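Local coordinates for protein serine-threonine phosphatase 2C (Toxoplasma gondii, PDB 2I44) that probably removes phosphate from serine and threonine residues of proteins, as a calcium-bound member of the PP2C phosphatase family, at residues A54-F59 and M316-K321; A143-G148 and V252-Q257; L155-I160 and L227-A232; R159-V164 and C172-V177. All coordinates share one frame; numbering follows the deposited sequence.

Interaction 1: residues A54-F59 and M316-K321; sequences AFFGVF and MTVFFK
With CG of F56 anti to its carbonyl carbon (chi1 -58°) and CG of selenomethionine M316 anti to its backbone N (chi1 -178°), a ring and a long selenoether chain are sent from two facing strands into the same interior layer, where the side chains cross at about a right angle. The selenium arrives at the rim of the ring, near its plane, with M316 SE 3.8 Å from F56 CD1. It also lies 3.8 Å from F56 CB, so it fills the corner where the ring joins the backbone. This is the edge form of a Met-aromatic contact. Beyond SE the chain bends, and M316 CE comes to rest 3.7 Å from G57 O, against the backbone of the opposing strand.

V318 approaches the same ring differently. It meets F56 tip to tip, its CG2 standing over one face but displaced toward the rim, 3.6 Å from F56 CE1, a CH-pi contact. The ring is thus held over a face and at an edge by two residues of one strand, while F22 meets it edge-to-face. Further along, V58 and M316 slide past each other in opposite directions, V58 CG2 lying 4.1 Å from M316 CB.

No hydrogen bond crosses the gap: the strand axes come no closer than 9.0 Å and run 155° from each other. F55 and F59 pack instead on helix 66-80, and T317 and F319 on helix 291-305. Apolar side chains meshing between two antiparallel sheets, each backed by helices, are the hallmark of the PP2C beta-sandwich.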
loop_
_atom_site.group_PDB
_atom_site.type_symbol
_atom_site.label_atom_id
_atom_site.label_comp_id
_atom_site.label_asym_id
_atom_site.label_seq_id
_atom_site.Cartn_x
_atom_site.Cartn_y
_atom_site.Cartn_z
ATOM N N ALA A 54 -2.308 11.097 10.708
ATOM C CA ALA A 54 -1.776 11.209 9.361
ATOM C C ALA A 54 -2.114 9.971 8.550
ATOM O O ALA A 54 -2.419 8.918 9.111
ATOM C CB ALA A 54 -0.264 11.414 9.410
ATOM N N PHE A 55 -2.067 10.119 7.228
ATOM C CA PHE A 55 -2.350 9.026 6.300
ATOM C C PHE A 55 -1.122 8.781 5.427
ATOM O O PHE A 55 -0.472 9.726 4.979
ATOM C CB PHE A 55 -3.534 9.369 5.394
ATOM C CG PHE A 55 -3.798 8.336 4.331
ATOM C CD1 PHE A 55 -4.604 7.234 4.597
ATOM C CD2 PHE A 55 -3.224 8.455 3.071
ATOM C CE1 PHE A 55 -4.837 6.266 3.623
ATOM C CE2 PHE A 55 -3.449 7.490 2.089
ATOM C CZ PHE A 55 -4.255 6.395 2.365
ATOM N N PHE A 56 -0.820 7.511 5.189
ATOM C CA PHE A 56 0.322 7.138 4.365
ATOM C C PHE A 56 -0.116 6.088 3.359
ATOM O O PHE A 56 -0.728 5.090 3.731
ATOM C CB PHE A 56 1.437 6.572 5.245
ATOM C CG PHE A 56 1.909 7.524 6.302
ATOM C CD1 PHE A 56 2.809 8.541 5.992
ATOM C CD2 PHE A 56 1.424 7.432 7.604
ATOM C CE1 PHE A 56 3.221 9.457 6.973
ATOM C CE2 PHE A 56 1.830 8.342 8.588
ATOM C CZ PHE A 56 2.728 9.353 8.271
ATOM N N GLY A 57 0.216 6.300 2.090
ATOM C CA GLY A 57 -0.170 5.342 1.069
ATOM C C GLY A 57 0.775 5.288 -0.119
ATOM O O GLY A 57 1.254 6.315 -0.593
ATOM N N VAL A 58 1.052 4.078 -0.587
ATOM C CA VAL A 58 1.915 3.864 -1.736
ATOM C C VAL A 58 1.160 2.910 -2.653
ATOM O O VAL A 58 0.540 1.953 -2.182
ATOM C CB VAL A 58 3.270 3.249 -1.312
ATOM C CG1 VAL A 58 4.094 2.892 -2.545
ATOM C CG2 VAL A 58 4.035 4.236 -0.441
ATOM N N PHE A 59 1.215 3.155 -3.958
ATOM C CA PHE A 59 0.464 2.326 -4.898
ATOM C C PHE A 59 1.254 1.852 -6.108
ATOM O O PHE A 59 1.776 2.663 -6.871
ATOM C CB PHE A 59 -0.763 3.117 -5.370
ATOM C CG PHE A 59 -1.486 3.825 -4.259
ATOM C CD1 PHE A 59 -2.386 3.139 -3.448
ATOM C CD2 PHE A 59 -1.230 5.170 -3.994
ATOM C CE1 PHE A 59 -3.019 3.778 -2.388
ATOM C CE2 PHE A 59 -1.860 5.820 -2.935
ATOM C CZ PHE A 59 -2.756 5.120 -2.130
HETATM N N MSE A 316 8.679 5.157 1.072
HETATM C CA MSE A 316 8.188 6.220 1.932
HETATM C C MSE A 316 8.628 5.800 3.327
HETATM O O MSE A 316 8.228 4.744 3.811
HETATM C CB MSE A 316 6.653 6.303 1.858
HETATM C CG MSE A 316 6.024 7.423 2.693
HETATM SE SE MSE A 316 4.066 7.448 2.612
HETATM C CE MSE A 316 3.862 8.391 0.942
ATOM N N THR A 317 9.473 6.611 3.957
ATOM C CA THR A 317 9.972 6.315 5.293
ATOM C C THR A 317 9.335 7.211 6.351
ATOM O O THR A 317 9.237 8.421 6.175
ATOM C CB THR A 317 11.511 6.476 5.359
ATOM O OG1 THR A 317 11.894 7.738 4.793
ATOM C CG2 THR A 317 12.197 5.355 4.591
ATOM N N VAL A 318 8.902 6.603 7.450
ATOM C CA VAL A 318 8.269 7.340 8.535
ATOM C C VAL A 318 8.962 7.004 9.855
ATOM O O VAL A 318 8.974 5.854 10.283
ATOM C CB VAL A 318 6.768 6.977 8.649
ATOM C CG1 VAL A 318 6.114 7.792 9.756
ATOM C CG2 VAL A 318 6.068 7.219 7.313
ATOM N N PHE A 319 9.548 8.010 10.493
ATOM C CA PHE A 319 10.234 7.799 11.765
ATOM C C PHE A 319 9.393 8.396 12.884
ATOM O O PHE A 319 9.156 9.603 12.920
ATOM C CB PHE A 319 11.620 8.455 11.739
ATOM C CG PHE A 319 12.577 7.820 10.764
ATOM C CD1 PHE A 319 13.424 6.790 11.166
ATOM C CD2 PHE A 319 12.614 8.239 9.437
ATOM C CE1 PHE A 319 14.292 6.186 10.262
ATOM C CE2 PHE A 319 13.481 7.642 8.521
ATOM C CZ PHE A 319 14.320 6.614 8.933
ATOM N N PHE A 320 8.937 7.539 13.788
ATOM C CA PHE A 320 8.112 7.967 14.901
ATOM C C PHE A 320 8.911 8.802 15.898
ATOM O O PHE A 320 10.138 8.733 15.943
ATOM C CB PHE A 320 7.528 6.737 15.596
ATOM C CG PHE A 320 6.702 5.867 14.689
ATOM C CD1 PHE A 320 5.487 6.323 14.180
ATOM C CD2 PHE A 320 7.149 4.599 14.327
ATOM C CE1 PHE A 320 4.726 5.529 13.322
ATOM C CE2 PHE A 320 6.395 3.794 13.467
ATOM C CZ PHE A 320 5.179 4.262 12.964
ATOM N N LYS A 321 8.206 9.599 16.690
ATOM C CA LYS A 321 8.849 10.436 17.695
ATOM C C LYS A 321 8.044 10.394 18.984
ATOM O O LYS A 321 6.903 9.886 18.938
ATOM C CB LYS A 321 8.956 11.879 17.196
ATOM C CG LYS A 321 9.997 12.067 16.106
ATOM C CD LYS A 321 10.182 13.526 15.709
ATOM C CE LYS A 321 9.003 14.056 14.913
ATOM N NZ LYS A 321 9.304 15.420 14.376
#

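Interaction 2: residues A143-G148 and V252-Q257; sequences AVLAKG and VRVTPQ
V254 lays its CB and CG2 over the carbonyl oxygen of G148, with V254 CG2 3.4 Å from G148 O. Its CG1 is anti to the backbone N (chi1 -179°), while CG2 stands beside that N, on the side of the residue that faces the turn. The same CG2 reaches L145 CD1 at 4.2 Å, and the two side chains cross at about a right angle in a light apolar touch.

The stronger tie is polar. V254 N donates to G148 O over 2.7 Å, short and nearly straight, with 172° at the hydrogen. The donor is tilted 23° from the carbonyl plane, and the valine CB and CG2, lying against the acceptor oxygen, may shield that side of the bond on this partly exposed border of the protein. Both K147 and G148 have positive phi, consistent with a type I' turn.

Strand 149-155, entered directly after G148, lies beside 248-253, and V252 bonds its backbone to V150; V150 also packs against L145 and V254. The bond to G148 O adds one more backbone link just beyond the ends of these paired strands, at the turn. The arrangement is that of a tight two-residue beta hairpin, 137-146 with 149-155, flanked by a third antiparallel strand.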
loop_
_atom_site.group_PDB
_atom_site.type_symbol
_atom_site.label_atom_id
_atom_site.label_comp_id
_atom_site.label_asym_id
_atom_site.label_seq_id
_atom_site.Cartn_x
_atom_site.Cartn_y
_atom_site.Cartn_z
ATOM N N ALA A 143 -1.425 3.247 5.651
ATOM C CA ALA A 143 -1.253 3.312 7.094
ATOM C C ALA A 143 -1.954 4.556 7.605
ATOM O O ALA A 143 -1.733 5.656 7.101
ATOM C CB ALA A 143 0.235 3.365 7.452
ATOM N N VAL A 144 -2.812 4.378 8.600
ATOM C CA VAL A 144 -3.522 5.501 9.178
ATOM C C VAL A 144 -3.037 5.683 10.617
ATOM O O VAL A 144 -3.264 4.827 11.472
ATOM C CB VAL A 144 -5.050 5.262 9.149
ATOM C CG1 VAL A 144 -5.790 6.400 9.864
ATOM C CG2 VAL A 144 -5.522 5.162 7.701
ATOM N N LEU A 145 -2.326 6.781 10.859
ATOM C CA LEU A 145 -1.820 7.097 12.187
ATOM C C LEU A 145 -2.872 7.947 12.892
ATOM O O LEU A 145 -3.319 8.956 12.351
ATOM C CB LEU A 145 -0.512 7.886 12.091
ATOM C CG LEU A 145 0.006 8.463 13.414
ATOM C CD1 LEU A 145 0.456 7.332 14.326
ATOM C CD2 LEU A 145 1.163 9.418 13.149
ATOM N N ALA A 146 -3.270 7.535 14.093
ATOM C CA ALA A 146 -4.267 8.273 14.862
ATOM C C ALA A 146 -4.122 7.970 16.349
ATOM O O ALA A 146 -4.295 6.826 16.783
ATOM C CB ALA A 146 -5.671 7.909 14.393
ATOM N N LYS A 147 -3.796 9.007 17.116
ATOM C CA LYS A 147 -3.627 8.918 18.563
ATOM C C LYS A 147 -2.887 7.662 19.027
ATOM O O LYS A 147 -3.427 6.854 19.784
ATOM C CB LYS A 147 -4.993 8.991 19.256
ATOM C CG LYS A 147 -4.918 9.285 20.753
ATOM C CD LYS A 147 -6.285 9.194 21.419
ATOM C CE LYS A 147 -6.192 9.493 22.913
ATOM N NZ LYS A 147 -7.488 9.284 23.628
ATOM N N GLY A 148 -1.655 7.494 18.560
ATOM C CA GLY A 148 -0.864 6.349 18.974
ATOM C C GLY A 148 -1.156 5.017 18.311
ATOM O O GLY A 148 -0.514 4.020 18.632
ATOM N N VAL A 252 -1.838 -1.606 14.998
ATOM C CA VAL A 252 -0.721 -1.756 15.913
ATOM C C VAL A 252 -0.573 -0.516 16.788
ATOM O O VAL A 252 -0.790 0.606 16.326
ATOM C CB VAL A 252 0.600 -1.998 15.128
ATOM C CG1 VAL A 252 0.685 -1.046 13.951
ATOM C CG2 VAL A 252 1.806 -1.804 16.038
ATOM N N ARG A 253 -0.233 -0.723 18.058
ATOM C CA ARG A 253 -0.021 0.396 18.972
ATOM C C ARG A 253 1.391 0.913 18.746
ATOM O O ARG A 253 2.341 0.131 18.729
ATOM C CB ARG A 253 -0.113 -0.047 20.429
ATOM C CG ARG A 253 -1.463 -0.514 20.901
ATOM C CD ARG A 253 -1.346 -1.038 22.333
ATOM N NE ARG A 253 -2.625 -1.519 22.853
ATOM C CZ ARG A 253 -3.571 -0.739 23.371
ATOM N NH1 ARG A 253 -3.386 0.575 23.452
ATOM N NH2 ARG A 253 -4.708 -1.272 23.801
ATOM N N VAL A 254 1.538 2.217 18.558
ATOM C CA VAL A 254 2.865 2.775 18.377
ATOM C C VAL A 254 3.458 2.912 19.778
ATOM O O VAL A 254 2.998 3.729 20.574
ATOM C CB VAL A 254 2.811 4.161 17.723
ATOM C CG1 VAL A 254 4.222 4.692 17.519
ATOM C CG2 VAL A 254 2.062 4.085 16.396
ATOM N N THR A 255 4.461 2.100 20.091
ATOM C CA THR A 255 5.086 2.158 21.407
ATOM C C THR A 255 6.358 3.000 21.361
ATOM O O THR A 255 6.844 3.354 20.286
ATOM C CB THR A 255 5.468 0.757 21.902
ATOM O OG1 THR A 255 6.616 0.296 21.177
ATOM C CG2 THR A 255 4.307 -0.211 21.696
ATOM N N PRO A 256 6.919 3.329 22.534
ATOM C CA PRO A 256 8.144 4.131 22.583
ATOM C C PRO A 256 9.287 3.504 21.783
ATOM O O PRO A 256 10.169 4.207 21.295
ATOM C CB PRO A 256 8.455 4.192 24.076
ATOM C CG PRO A 256 7.083 4.195 24.690
ATOM C CD PRO A 256 6.376 3.118 23.888
ATOM N N GLN A 257 9.261 2.179 21.653
ATOM C CA GLN A 257 10.299 1.453 20.924
ATOM C C GLN A 257 10.127 1.467 19.410
ATOM O O GLN A 257 11.071 1.160 18.674
ATOM C CB GLN A 257 10.374 0.000 21.408
ATOM C CG GLN A 257 10.841 -0.163 22.849
ATOM C CD GLN A 257 9.861 0.412 23.857
ATOM O OE1 GLN A 257 8.689 0.028 23.897
ATOM N NE2 GLN A 257 10.339 1.331 24.680
#

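Interaction 3: residues L155-I160 and L227-A232; sequences LGDSRI and LQYSRA
D157 and Y229 cross at about a right angle, the carboxylate plane turned 59° from that of the ring. D157 OD2 comes within 3.6 Å of Y229 CD2, approaching the ring obliquely. Y229 holds CG between its backbone N and carbonyl carbon (chi1 45°), the crowded position, which puts Y229 CG 4.1 Å from G156 CA, so that the base of the ring lies against the backbone of the other segment. The polar end of D157 is directed mainly by K180, whose NZ forms a salt bridge with OD2. The side chain of D157 lies about 6 Å from a bound calcium ion and about 4 Å from the side chain of the calcium ligand D266.

L155 and R231 form a second right-angle crossing, purely apolar. L155 CD2 touches R231 CB at 3.8 Å, at the root of the arginine, whose extended chain then leads away to a salt bridge with E186. The other methyl of L155 packs on backbone, L155 CD1 being 3.8 Å from A232 C. Between the two crossings, G156 N lies 3.2 Å from R231 O, yet the angle is too poor for a hydrogen bond; this N-H is taken by H179 ND1.

In the fold, residues 155-160 link strand 149-155 to strand 159-166, thus passing from one sheet to the other, and 227-232 is part of the loop between helix 214-219 and strand 233-234. Y229 packs also on T139 of strand 137-146 and T62 of strand 53-62, while E186, on helix 184-192, and the carbonyl of Q246 hold the far end of R231.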
loop_
_atom_site.group_PDB
_atom_site.type_symbol
_atom_site.label_atom_id
_atom_site.label_comp_id
_atom_site.label_asym_id
_atom_site.label_seq_id
_atom_site.Cartn_x
_atom_site.Cartn_y
_atom_site.Cartn_z
ATOM N N LEU A 155 -3.662 -4.275 -0.202
ATOM C CA LEU A 155 -4.204 -5.096 -1.268
ATOM C C LEU A 155 -3.034 -5.338 -2.208
ATOM O O LEU A 155 -2.405 -4.386 -2.670
ATOM C CB LEU A 155 -5.298 -4.354 -2.043
ATOM C CG LEU A 155 -6.655 -4.063 -1.393
ATOM C CD1 LEU A 155 -7.502 -3.255 -2.367
ATOM C CD2 LEU A 155 -7.364 -5.367 -1.033
ATOM N N GLY A 156 -2.720 -6.597 -2.482
ATOM C CA GLY A 156 -1.639 -6.857 -3.416
ATOM C C GLY A 156 -0.315 -7.296 -2.835
ATOM O O GLY A 156 -0.274 -7.933 -1.790
ATOM N N ASP A 157 0.775 -6.944 -3.512
ATOM C CA ASP A 157 2.085 -7.359 -3.050
ATOM C C ASP A 157 3.062 -6.251 -2.711
ATOM O O ASP A 157 4.268 -6.460 -2.755
ATOM C CB ASP A 157 2.721 -8.324 -4.050
ATOM C CG ASP A 157 2.760 -7.759 -5.444
ATOM O OD1 ASP A 157 2.622 -6.527 -5.595
ATOM O OD2 ASP A 157 2.946 -8.545 -6.384
ATOM N N SER A 158 2.550 -5.063 -2.404
ATOM C CA SER A 158 3.417 -3.979 -1.948
ATOM C C SER A 158 3.462 -4.281 -0.448
ATOM O O SER A 158 2.561 -4.949 0.072
ATOM C CB SER A 158 2.786 -2.608 -2.192
ATOM O OG SER A 158 2.834 -2.266 -3.562
ATOM N N ARG A 159 4.486 -3.809 0.258
ATOM C CA ARG A 159 4.584 -4.126 1.679
ATOM C C ARG A 159 4.972 -2.983 2.602
ATOM O O ARG A 159 5.515 -1.964 2.174
ATOM C CB ARG A 159 5.607 -5.244 1.883
ATOM C CG ARG A 159 5.364 -6.498 1.069
ATOM C CD ARG A 159 6.543 -7.445 1.205
ATOM N NE ARG A 159 6.359 -8.669 0.439
ATOM C CZ ARG A 159 7.218 -9.684 0.450
ATOM N NH1 ARG A 159 8.320 -9.612 1.189
ATOM N NH2 ARG A 159 6.982 -10.776 -0.266
ATOM N N ILE A 160 4.700 -3.188 3.885
ATOM C CA ILE A 160 5.056 -2.233 4.926
ATOM C C ILE A 160 5.984 -2.950 5.904
ATOM O O ILE A 160 5.634 -4.004 6.429
ATOM C CB ILE A 160 3.818 -1.730 5.708
ATOM C CG1 ILE A 160 2.858 -1.004 4.761
ATOM C CG2 ILE A 160 4.259 -0.789 6.832
ATOM C CD1 ILE A 160 1.657 -0.385 5.466
ATOM N N LEU A 227 -2.780 -10.927 -13.635
ATOM C CA LEU A 227 -2.072 -10.287 -12.535
ATOM C C LEU A 227 -1.428 -11.356 -11.673
ATOM O O LEU A 227 -1.892 -12.496 -11.627
ATOM C CB LEU A 227 -3.040 -9.457 -11.686
ATOM C CG LEU A 227 -3.784 -8.331 -12.406
ATOM C CD1 LEU A 227 -4.703 -7.620 -11.427
ATOM C CD2 LEU A 227 -2.773 -7.350 -12.993
ATOM N N GLN A 228 -0.350 -10.994 -10.991
ATOM C CA GLN A 228 0.322 -11.950 -10.129
ATOM C C GLN A 228 -0.014 -11.757 -8.654
ATOM O O GLN A 228 0.643 -12.305 -7.779
ATOM C CB GLN A 228 1.829 -11.916 -10.387
ATOM C CG GLN A 228 2.168 -12.556 -11.721
ATOM C CD GLN A 228 3.632 -12.445 -12.089
ATOM O OE1 GLN A 228 4.190 -11.349 -12.146
ATOM N NE2 GLN A 228 4.261 -13.585 -12.350
ATOM N N TYR A 229 -1.042 -10.955 -8.392
ATOM C CA TYR A 229 -1.540 -10.758 -7.038
ATOM C C TYR A 229 -3.063 -10.880 -7.133
ATOM O O TYR A 229 -3.664 -10.519 -8.153
ATOM C CB TYR A 229 -1.083 -9.420 -6.432
ATOM C CG TYR A 229 -1.188 -8.200 -7.307
ATOM C CD1 TYR A 229 -2.327 -7.400 -7.286
ATOM C CD2 TYR A 229 -0.129 -7.815 -8.125
ATOM C CE1 TYR A 229 -2.404 -6.239 -8.058
ATOM C CE2 TYR A 229 -0.198 -6.661 -8.898
ATOM C CZ TYR A 229 -1.339 -5.879 -8.857
ATOM O OH TYR A 229 -1.418 -4.731 -9.603
ATOM N N SER A 230 -3.677 -11.401 -6.078
ATOM C CA SER A 230 -5.118 -11.660 -6.060
ATOM C C SER A 230 -6.081 -10.620 -5.475
ATOM O O SER A 230 -7.296 -10.852 -5.429
ATOM C CB SER A 230 -5.346 -13.002 -5.375
ATOM O OG SER A 230 -4.493 -13.113 -4.256
ATOM N N ARG A 231 -5.547 -9.498 -5.004
ATOM C CA ARG A 231 -6.377 -8.429 -4.457
ATOM C C ARG A 231 -5.792 -7.118 -4.953
ATOM O O ARG A 231 -4.572 -6.972 -5.036
ATOM C CB ARG A 231 -6.400 -8.475 -2.923
ATOM C CG ARG A 231 -6.893 -9.806 -2.371
ATOM C CD ARG A 231 -7.316 -9.697 -0.919
ATOM N NE ARG A 231 -7.495 -11.007 -0.300
ATOM C CZ ARG A 231 -7.907 -11.191 0.950
ATOM N NH1 ARG A 231 -8.192 -10.142 1.716
ATOM N NH2 ARG A 231 -8.009 -12.424 1.443
ATOM N N ALA A 232 -6.657 -6.174 -5.302
ATOM C CA ALA A 232 -6.182 -4.902 -5.820
ATOM C C ALA A 232 -7.283 -3.907 -6.133
ATOM O O ALA A 232 -8.476 -4.237 -6.131
ATOM C CB ALA A 232 -5.374 -5.152 -7.085
#

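Interaction 4: residues R159-V164 and C172-V177; sequences RIAMGV and CEFLTV
The F174 ring carries R159 CD over the centre of one face, 3.8 Å above its plane, has I160 O at its edge in the plane, and receives A161 CB obliquely. The guanidinium of R159 stands over the rim of the same face, steeply to it, the two planes 78° apart, so that it offers its own edge: R159 NH1 is 3.2 Å from F174 CE2. With R159 CZ 4.8 Å from the centroid of the F174 ring, the cation-pi contact is off-centre, and the CH-pi contact of the methylene is the more central one. D178 binds R159 NH2 in a salt bridge, while W269 meets the F174 ring edge-to-face.

Backbone bonds run beside this cluster. M162 and E173 form an antiparallel hydrogen-bonded pair, with M162 N to E173 O at 2.8 Å and E173 N to M162 O longer. L175 N donates to I160 O, almost on the line of that carbonyl. The partner of I160 N is instead a side chain, T176 OG1, through a weak bond of 3.4 Å. With OG1 between its backbone N and carbonyl carbon (chi1 60°), T176 presents that oxygen to I160 N. The regular pairing thus ends as the second strand turns off at L175.

M162, on the face opposite A161 and F174, presses its CE on L175 CD1 at 3.5 Å, tighter than usual, and also touches V252 of the second sheet. A161, C172 and F174 pack on helix 274-286. This is an antiparallel beta hairpin, 159-166 with 169-174, whose second strand forms one border of a PP2C sheet.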
loop_
_atom_site.group_PDB
_atom_site.type_symbol
_atom_site.label_atom_id
_atom_site.label_comp_id
_atom_site.label_asym_id
_atom_site.label_seq_id
_atom_site.Cartn_x
_atom_site.Cartn_y
_atom_site.Cartn_z
ATOM N N ARG A 159 4.486 -3.809 0.258
ATOM C CA ARG A 159 4.584 -4.126 1.679
ATOM C C ARG A 159 4.972 -2.983 2.602
ATOM O O ARG A 159 5.515 -1.964 2.174
ATOM C CB ARG A 159 5.607 -5.244 1.883
ATOM C CG ARG A 159 5.364 -6.498 1.069
ATOM C CD ARG A 159 6.543 -7.445 1.205
ATOM N NE ARG A 159 6.359 -8.669 0.439
ATOM C CZ ARG A 159 7.218 -9.684 0.450
ATOM N NH1 ARG A 159 8.320 -9.612 1.189
ATOM N NH2 ARG A 159 6.982 -10.776 -0.266
ATOM N N ILE A 160 4.700 -3.188 3.885
ATOM C CA ILE A 160 5.056 -2.233 4.926
ATOM C C ILE A 160 5.984 -2.950 5.904
ATOM O O ILE A 160 5.634 -4.004 6.429
ATOM C CB ILE A 160 3.818 -1.730 5.708
ATOM C CG1 ILE A 160 2.858 -1.004 4.761
ATOM C CG2 ILE A 160 4.259 -0.789 6.832
ATOM C CD1 ILE A 160 1.657 -0.385 5.466
ATOM N N ALA A 161 7.167 -2.392 6.130
ATOM C CA ALA A 161 8.123 -2.986 7.064
ATOM C C ALA A 161 8.164 -2.120 8.321
ATOM O O ALA A 161 7.919 -0.909 8.265
ATOM C CB ALA A 161 9.505 -3.070 6.435
HETATM N N MSE A 162 8.471 -2.735 9.455
HETATM C CA MSE A 162 8.496 -2.000 10.711
HETATM C C MSE A 162 9.735 -2.302 11.543
HETATM O O MSE A 162 10.094 -3.460 11.751
HETATM C CB MSE A 162 7.240 -2.331 11.524
HETATM C CG MSE A 162 7.032 -1.453 12.755
HETATM SE SE MSE A 162 6.277 0.270 12.310
HETATM C CE MSE A 162 4.430 -0.124 12.764
ATOM N N GLY A 163 10.389 -1.246 12.011
ATOM C CA GLY A 163 11.569 -1.407 12.837
ATOM C C GLY A 163 11.230 -1.042 14.270
ATOM O O GLY A 163 10.809 0.081 14.543
ATOM N N VAL A 164 11.394 -1.996 15.184
ATOM C CA VAL A 164 11.098 -1.775 16.593
ATOM C C VAL A 164 12.316 -2.193 17.422
ATOM O O VAL A 164 12.803 -3.317 17.302
ATOM C CB VAL A 164 9.864 -2.600 17.034
ATOM C CG1 VAL A 164 9.531 -2.324 18.499
ATOM C CG2 VAL A 164 8.672 -2.262 16.147
ATOM N N CYS A 172 12.793 -6.344 13.097
ATOM C CA CYS A 172 12.299 -5.941 11.784
ATOM C C CYS A 172 11.371 -6.971 11.171
ATOM O O CYS A 172 11.740 -8.135 11.022
ATOM C CB CYS A 172 13.488 -5.708 10.855
ATOM S SG CYS A 172 14.649 -4.508 11.515
ATOM N N GLU A 173 10.175 -6.535 10.788
ATOM C CA GLU A 173 9.202 -7.447 10.205
ATOM C C GLU A 173 8.279 -6.724 9.227
ATOM O O GLU A 173 8.198 -5.497 9.224
ATOM C CB GLU A 173 8.345 -8.059 11.315
ATOM C CG GLU A 173 7.362 -7.061 11.937
ATOM C CD GLU A 173 6.343 -7.719 12.864
ATOM O OE1 GLU A 173 5.867 -8.824 12.523
ATOM O OE2 GLU A 173 6.004 -7.129 13.919
ATOM N N PHE A 174 7.591 -7.499 8.395
ATOM C CA PHE A 174 6.622 -6.941 7.461
ATOM C C PHE A 174 5.292 -7.011 8.200
ATOM O O PHE A 174 5.035 -7.982 8.906
ATOM C CB PHE A 174 6.537 -7.789 6.186
ATOM C CG PHE A 174 7.675 -7.576 5.242
ATOM C CD1 PHE A 174 7.950 -6.304 4.737
ATOM C CD2 PHE A 174 8.465 -8.645 4.835
ATOM C CE1 PHE A 174 8.992 -6.105 3.841
ATOM C CE2 PHE A 174 9.504 -8.455 3.943
ATOM C CZ PHE A 174 9.767 -7.181 3.444
ATOM N N LEU A 175 4.458 -5.985 8.063
ATOM C CA LEU A 175 3.158 -5.991 8.725
ATOM C C LEU A 175 2.090 -6.508 7.764
ATOM O O LEU A 175 0.926 -6.649 8.125
ATOM C CB LEU A 175 2.786 -4.580 9.189
ATOM C CG LEU A 175 3.717 -3.954 10.230
ATOM C CD1 LEU A 175 3.280 -2.517 10.528
ATOM C CD2 LEU A 175 3.704 -4.794 11.497
ATOM N N THR A 176 2.498 -6.790 6.533
ATOM C CA THR A 176 1.567 -7.275 5.523
ATOM C C THR A 176 2.108 -8.492 4.792
ATOM O O THR A 176 3.307 -8.604 4.549
ATOM C CB THR A 176 1.275 -6.182 4.460
ATOM O OG1 THR A 176 2.504 -5.808 3.817
ATOM C CG2 THR A 176 0.655 -4.958 5.104
ATOM N N VAL A 177 1.206 -9.398 4.440
ATOM C CA VAL A 177 1.549 -10.603 3.700
ATOM C C VAL A 177 0.907 -10.466 2.310
ATOM O O VAL A 177 -0.280 -10.171 2.203
ATOM C CB VAL A 177 1.001 -11.856 4.411
ATOM C CG1 VAL A 177 1.220 -13.086 3.541
ATOM C CG2 VAL A 177 1.703 -12.025 5.772
#

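Interactions 1 and 3 are buried, interaction 4 partly so, and interaction 2 lies at the surface, away from the calcium site. Interaction 1 joins the two sheets by apolar packing, without a hydrogen bond. Hydrogen bonds cross interactions 4 and 2: several between hairpin arms in the first, a single short one beside a turn in the second. Interaction 3, close to the metals, has none across its segments; its polar groups find partners in other parts of the chain. Residues R159 and I160 are common to interactions 3 and 4. Strand 54-59 pairs with strand 143-146, and F320 touches both V254 and M162, so that F320, toward the surface, links interactions 1, 2 and 4.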